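Local structure of aminopeptidase C (Lactobacillus rhamnosus, 4K7C) at residues Ser67-Met72 / Tyr164-Ser169. The protein is an aminopeptidase of the papain-like cysteine peptidase clan that probably removes residues from the N-terminus of peptides by thiol-based hydrolysis. Numbering follows the deposited sequence.
Sequences SGRCWM and YSSSKS
Residues 67-72 run from a loop into the start of helix 70-87, with Arg69 at the N-cap position, while 164-169 form a turn leading to helix 170-192. The two backbones come nearest at Ser67 and Ser169, whose CA atoms lie 5.4 Å apart; no direct hydrogen bond links the segments, although Gln66 bonds through its backbone to Ser167 and Ser169. The principal contact is a carbonyl laid over a guanidinium: Ser166 O sits above the centre of the Arg69 group, 2.9 Å from its plane and 3.0 Å from Arg69 CZ, so its angles to the N-H groups are poor. A bend at chi3 (-62°) turns the Arg69 tip so that NE donates to Ser67 OG at 2.8 Å, nearly in the guanidinium plane, while Gln64 O bonds to both Ser67 OG and Arg69 NH2. Glu162 OE1 forms a salt bridge with Arg69 NH2 and is hydrogen-bonded to Ser166 OG and Ser167 OG, while a water donates to Ser167 OG and bonds weakly to Arg69 NH2. Ser169 OG packs 3.6 Å from Ser67 CA and shares Asp138 OD2 with Gly68 N. An alanine at Arg69 would lose the Glu162 salt bridge and the bond to Ser67 OG, and would probably loosen the turn against the helix start. In papain-like enzymes the nucleophilic cysteine heads this helix, consistent with Cys70 touching His364. The carbonyl-guanidinium contact, side-chain packing and shared Glu162 join it to the 164-169 turn; Glu162 probably balances the arginine's charge, while the carbonyl dipole over its face adds a favourable electrostatic contact.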
loop_
_atom_site.group_PDB
_atom_site.type_symbol
_atom_site.label_atom_id
_atom_site.label_comp_id
_atom_site.label_asym_id
_atom_site.label_seq_id
_atom_site.Cartn_x
_atom_site.Cartn_y
_atom_site.Cartn_z
ATOM N N SER A 67 5.015 -15.495 -17.425
ATOM C CA SER A 67 5.564 -16.455 -18.323
ATOM C C SER A 67 4.744 -16.398 -19.627
ATOM O O SER A 67 3.654 -15.796 -19.671
ATOM C CB SER A 67 5.458 -17.888 -17.725
ATOM O OG SER A 67 4.132 -18.337 -17.758
ATOM N N GLY A 68 5.331 -16.928 -20.697
ATOM C CA GLY A 68 4.638 -16.963 -22.030
ATOM C C GLY A 68 4.018 -18.330 -22.332
ATOM O O GLY A 68 4.129 -18.833 -23.467
ATOM N N ARG A 69 3.258 -18.876 -21.378
ATOM C CA ARG A 69 2.794 -20.231 -21.448
ATOM C C ARG A 69 1.319 -20.266 -21.874
ATOM O O ARG A 69 0.668 -21.272 -21.671
ATOM C CB ARG A 69 2.957 -20.970 -20.095
ATOM C CG ARG A 69 4.359 -21.188 -19.715
ATOM C CD ARG A 69 4.527 -21.883 -18.374
ATOM N NE ARG A 69 3.958 -21.079 -17.283
ATOM C CZ ARG A 69 3.706 -21.509 -16.074
ATOM N NH1 ARG A 69 3.862 -22.795 -15.713
ATOM N NH2 ARG A 69 3.216 -20.653 -15.190
ATOM N N CYS A 70 0.823 -19.199 -22.525
ATOM C CA CYS A 70 -0.625 -19.130 -22.817
ATOM C C CYS A 70 -1.107 -20.395 -23.550
ATOM O O CYS A 70 -2.051 -21.016 -23.107
ATOM C CB CYS A 70 -0.935 -17.876 -23.612
ATOM S SG CYS A 70 -0.118 -17.982 -25.177
ATOM N N TRP A 71 -0.346 -20.840 -24.554
ATOM C CA TRP A 71 -0.712 -22.003 -25.396
ATOM C C TRP A 71 -0.951 -23.265 -24.563
ATOM O O TRP A 71 -1.894 -23.974 -24.795
ATOM C CB TRP A 71 0.346 -22.250 -26.446
ATOM C CG TRP A 71 1.745 -22.608 -25.926
ATOM C CD1 TRP A 71 2.584 -21.842 -25.138
ATOM C CD2 TRP A 71 2.466 -23.812 -26.209
ATOM N NE1 TRP A 71 3.742 -22.506 -24.897
ATOM C CE2 TRP A 71 3.725 -23.695 -25.585
ATOM C CE3 TRP A 71 2.175 -24.959 -26.926
ATOM C CZ2 TRP A 71 4.689 -24.687 -25.680
ATOM C CZ3 TRP A 71 3.159 -25.943 -27.042
ATOM C CH2 TRP A 71 4.373 -25.800 -26.436
HETATM N N MSE A 72 -0.115 -23.456 -23.543
HETATM C CA MSE A 72 -0.239 -24.583 -22.608
HETATM C C MSE A 72 -1.420 -24.453 -21.672
HETATM O O MSE A 72 -2.186 -25.362 -21.478
HETATM C CB MSE A 72 0.998 -24.731 -21.716
HETATM C CG MSE A 72 2.291 -24.781 -22.398
HETATM SE SE MSE A 72 3.650 -24.933 -20.981
HETATM C CE MSE A 72 4.936 -24.960 -22.418
ATOM N N TYR A 164 9.362 -20.762 -8.605
ATOM C CA TYR A 164 9.765 -19.375 -8.929
ATOM C C TYR A 164 9.838 -19.193 -10.407
ATOM O O TYR A 164 9.250 -18.283 -10.907
ATOM C CB TYR A 164 11.060 -18.954 -8.201
ATOM C CG TYR A 164 11.453 -17.535 -8.450
ATOM C CD1 TYR A 164 11.268 -16.546 -7.497
ATOM C CD2 TYR A 164 12.046 -17.180 -9.656
ATOM C CE1 TYR A 164 11.580 -15.208 -7.809
ATOM C CE2 TYR A 164 12.427 -15.890 -9.908
ATOM C CZ TYR A 164 12.215 -14.930 -8.958
ATOM O OH TYR A 164 12.601 -13.638 -9.214
ATOM N N SER A 165 10.581 -20.046 -11.119
ATOM C CA SER A 165 10.907 -19.820 -12.505
ATOM C C SER A 165 9.706 -20.129 -13.401
ATOM O O SER A 165 9.583 -19.575 -14.444
ATOM C CB SER A 165 12.087 -20.652 -12.930
ATOM O OG SER A 165 13.244 -20.264 -12.303
ATOM N N SER A 166 8.865 -21.064 -12.991
ATOM C CA SER A 166 7.750 -21.428 -13.874
ATOM C C SER A 166 6.772 -20.281 -13.978
ATOM O O SER A 166 6.156 -20.105 -15.018
ATOM C CB SER A 166 6.990 -22.696 -13.420
ATOM O OG SER A 166 6.408 -22.634 -12.128
ATOM N N SER A 167 6.634 -19.515 -12.901
ATOM C CA SER A 167 5.734 -18.391 -12.828
ATOM C C SER A 167 6.463 -17.011 -13.088
ATOM O O SER A 167 5.821 -15.937 -13.136
ATOM C CB SER A 167 4.951 -18.459 -11.498
ATOM O OG SER A 167 3.751 -19.265 -11.611
ATOM N N LYS A 168 7.777 -17.041 -13.348
ATOM C CA LYS A 168 8.592 -15.879 -13.680
ATOM C C LYS A 168 9.815 -16.383 -14.425
ATOM O O LYS A 168 10.862 -16.620 -13.809
ATOM C CB LYS A 168 8.974 -15.130 -12.421
ATOM C CG LYS A 168 9.646 -13.787 -12.535
ATOM C CD LYS A 168 9.469 -13.061 -11.184
ATOM C CE LYS A 168 10.402 -11.869 -11.057
ATOM N NZ LYS A 168 10.821 -11.296 -12.366
ATOM N N SER A 169 9.606 -16.669 -15.720
ATOM C CA SER A 169 10.556 -17.456 -16.503
ATOM C C SER A 169 11.699 -16.688 -17.125
ATOM O O SER A 169 12.567 -17.285 -17.805
ATOM C CB SER A 169 9.826 -18.162 -17.609
ATOM O OG SER A 169 9.059 -17.229 -18.394
HETATM O O HOH W 1 1.253 -19.830 -12.569
#